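Local coordinates for pyridine nucleotide-disulfide oxidoreductase-like protein (PDB 5MQ6), which uses FAD and NADPH to insert a single oxygen atom next to the carbonyl of ketones, notably bulky polycyclic ones, turning them into esters or lactones, at residues 494-499 / 525-530. Residues are numbered along the deposited sequence; the frame is centred on the assembly and turned at random.
Sequences VDIYGR and PNLFFT
R499 and P525 at one end, and I496 and L527 further along, join two edges of the branched mixed sheet in the FAD-binding domain, which is built round a Rossmann-type core. Strand 495-497 runs parallel to 181-189 and strand 527-529 parallel to 218-221. No hydrogen bond links the two segments; the close contacts are between side chains.

The arginine side chain can be followed outward along the proline ring. R499 CB is still remote, 5.3 Å from P525 CD. The next atom makes the first approach, with R499 CG 4.2 Å from P525 CD. The extended chain (chi3 166°) then turns R499 CD outward, 4.7 Å from P525 CG, and brings R499 NE back to within 4.0 Å of that carbon. CZ and NH2 stay beside it, R499 NH2 lying 4.3 Å from P525 CG, so the guanidinium meets the ring at a slant. Salt bridges from NE to E570 and from NH1 to D190 fix the group there, CG and NE being its closest atoms to the proline. W188 and L568 touch both R499 and P525, while V219 and L221 pack against L527.

Deeper in, I496 and L527 form the apolar part; the side chain of I496 lies about 9 Å from the FAD, which V494 touches. L527 CG stands anti to its own backbone nitrogen (chi1 173°), and I496 likewise sets CG2 anti to its nitrogen. The two side chains meet at an angle through a methyl of each, I496 CG2 and L527 CD2, 4.0 Å apart.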
loop_
_atom_site.group_PDB
_atom_site.type_symbol
_atom_site.label_atom_id
_atom_site.label_comp_id
_atom_site.label_asym_id
_atom_site.label_seq_id
_atom_site.Cartn_x
_atom_site.Cartn_y
_atom_site.Cartn_z
ATOM N N VAL A 494 -3.017 -7.297 14.651
ATOM C CA VAL A 494 -4.002 -7.828 15.640
ATOM C C VAL A 494 -3.771 -9.292 15.814
ATOM O O VAL A 494 -3.287 -9.947 14.940
ATOM C CB VAL A 494 -5.455 -7.603 15.136
ATOM C CG1 VAL A 494 -5.753 -6.099 15.021
ATOM C CG2 VAL A 494 -5.672 -8.202 13.724
ATOM N N ASP A 495 -4.156 -9.843 16.932
ATOM C CA ASP A 495 -4.312 -11.278 17.020
ATOM C C ASP A 495 -5.768 -11.579 16.674
ATOM O O ASP A 495 -6.694 -10.926 17.196
ATOM C CB ASP A 495 -4.025 -11.734 18.422
ATOM C CG ASP A 495 -2.566 -11.515 18.827
ATOM O OD1 ASP A 495 -1.665 -11.620 17.950
ATOM O OD2 ASP A 495 -2.338 -11.235 20.021
ATOM N N ILE A 496 -5.962 -12.615 15.859
ATOM C CA ILE A 496 -7.296 -13.019 15.410
ATOM C C ILE A 496 -7.541 -14.443 15.842
ATOM O O ILE A 496 -6.772 -15.330 15.437
ATOM C CB ILE A 496 -7.476 -12.883 13.878
ATOM C CG1 ILE A 496 -7.238 -11.433 13.488
ATOM C CG2 ILE A 496 -8.919 -13.247 13.443
ATOM C CD1 ILE A 496 -7.438 -11.032 12.059
ATOM N N TYR A 497 -8.599 -14.659 16.658
ATOM C CA TYR A 497 -8.898 -16.012 17.175
ATOM C C TYR A 497 -10.290 -16.357 16.703
ATOM O O TYR A 497 -11.189 -15.590 16.901
ATOM C CB TYR A 497 -8.838 -16.090 18.690
ATOM C CG TYR A 497 -7.479 -15.681 19.205
ATOM C CD1 TYR A 497 -6.369 -16.556 19.145
ATOM C CD2 TYR A 497 -7.276 -14.393 19.703
ATOM C CE1 TYR A 497 -5.130 -16.171 19.634
ATOM C CE2 TYR A 497 -6.018 -13.979 20.182
ATOM C CZ TYR A 497 -4.957 -14.876 20.148
ATOM O OH TYR A 497 -3.759 -14.409 20.619
ATOM N N GLY A 498 -10.461 -17.510 16.087
ATOM C CA GLY A 498 -11.749 -17.926 15.608
ATOM C C GLY A 498 -12.358 -19.095 16.391
ATOM O O GLY A 498 -12.203 -19.190 17.611
ATOM N N ARG A 499 -13.040 -19.989 15.660
ATOM C CA ARG A 499 -13.640 -21.178 16.263
ATOM C C ARG A 499 -12.605 -21.978 17.075
ATOM O O ARG A 499 -11.481 -22.208 16.640
ATOM C CB ARG A 499 -14.310 -22.104 15.227
ATOM C CG ARG A 499 -15.509 -21.502 14.534
ATOM C CD ARG A 499 -16.200 -22.553 13.643
ATOM N NE ARG A 499 -17.493 -22.035 13.271
ATOM C CZ ARG A 499 -18.567 -21.904 14.089
ATOM N NH1 ARG A 499 -18.515 -22.256 15.384
ATOM N NH2 ARG A 499 -19.710 -21.391 13.610
ATOM N N PRO A 525 -15.614 -17.513 10.729
ATOM C CA PRO A 525 -16.911 -17.150 10.149
ATOM C C PRO A 525 -17.173 -15.680 10.296
ATOM O O PRO A 525 -16.749 -15.088 11.277
ATOM C CB PRO A 525 -17.931 -17.987 10.971
ATOM C CG PRO A 525 -17.259 -18.180 12.280
ATOM C CD PRO A 525 -15.798 -18.189 12.031
ATOM N N ASN A 526 -17.868 -15.096 9.308
ATOM C CA ASN A 526 -18.221 -13.706 9.344
ATOM C C ASN A 526 -17.065 -12.757 9.417
ATOM O O ASN A 526 -17.248 -11.616 9.771
ATOM C CB ASN A 526 -19.304 -13.411 10.400
ATOM C CG ASN A 526 -20.656 -13.941 9.984
ATOM O OD1 ASN A 526 -20.758 -14.700 9.010
ATOM N ND2 ASN A 526 -21.722 -13.540 10.724
ATOM N N LEU A 527 -15.897 -13.169 8.971
ATOM C CA LEU A 527 -14.720 -12.260 8.887
ATOM C C LEU A 527 -14.342 -12.234 7.458
ATOM O O LEU A 527 -14.231 -13.282 6.816
ATOM C CB LEU A 527 -13.537 -12.859 9.641
ATOM C CG LEU A 527 -12.189 -12.133 9.520
ATOM C CD1 LEU A 527 -12.223 -10.713 10.122
ATOM C CD2 LEU A 527 -11.061 -12.973 10.116
ATOM N N PHE A 528 -14.107 -11.028 6.957
ATOM C CA PHE A 528 -13.604 -10.818 5.629
ATOM C C PHE A 528 -12.508 -9.790 5.595
ATOM O O PHE A 528 -12.472 -8.941 6.452
ATOM C CB PHE A 528 -14.775 -10.387 4.680
ATOM C CG PHE A 528 -15.824 -11.455 4.505
ATOM C CD1 PHE A 528 -15.704 -12.442 3.484
ATOM C CD2 PHE A 528 -16.934 -11.465 5.293
ATOM C CE1 PHE A 528 -16.705 -13.382 3.334
ATOM C CE2 PHE A 528 -17.926 -12.458 5.160
ATOM C CZ PHE A 528 -17.835 -13.355 4.158
ATOM N N PHE A 529 -11.660 -9.848 4.577
ATOM C CA PHE A 529 -10.530 -8.959 4.487
ATOM C C PHE A 529 -10.268 -8.652 3.059
ATOM O O PHE A 529 -10.501 -9.475 2.203
ATOM C CB PHE A 529 -9.288 -9.500 5.234
ATOM C CG PHE A 529 -9.117 -11.025 5.181
ATOM C CD1 PHE A 529 -8.435 -11.626 4.137
ATOM C CD2 PHE A 529 -9.611 -11.883 6.190
ATOM C CE1 PHE A 529 -8.241 -13.021 4.077
ATOM C CE2 PHE A 529 -9.438 -13.284 6.087
ATOM C CZ PHE A 529 -8.774 -13.851 5.032
ATOM N N THR A 530 -9.738 -7.453 2.813
ATOM C CA THR A 530 -9.474 -7.022 1.442
ATOM C C THR A 530 -8.426 -7.959 0.893
ATOM O O THR A 530 -7.559 -8.363 1.584
ATOM C CB THR A 530 -9.064 -5.549 1.345
ATOM O OG1 THR A 530 -8.080 -5.241 2.319
ATOM C CG2 THR A 530 -10.160 -4.652 1.766
#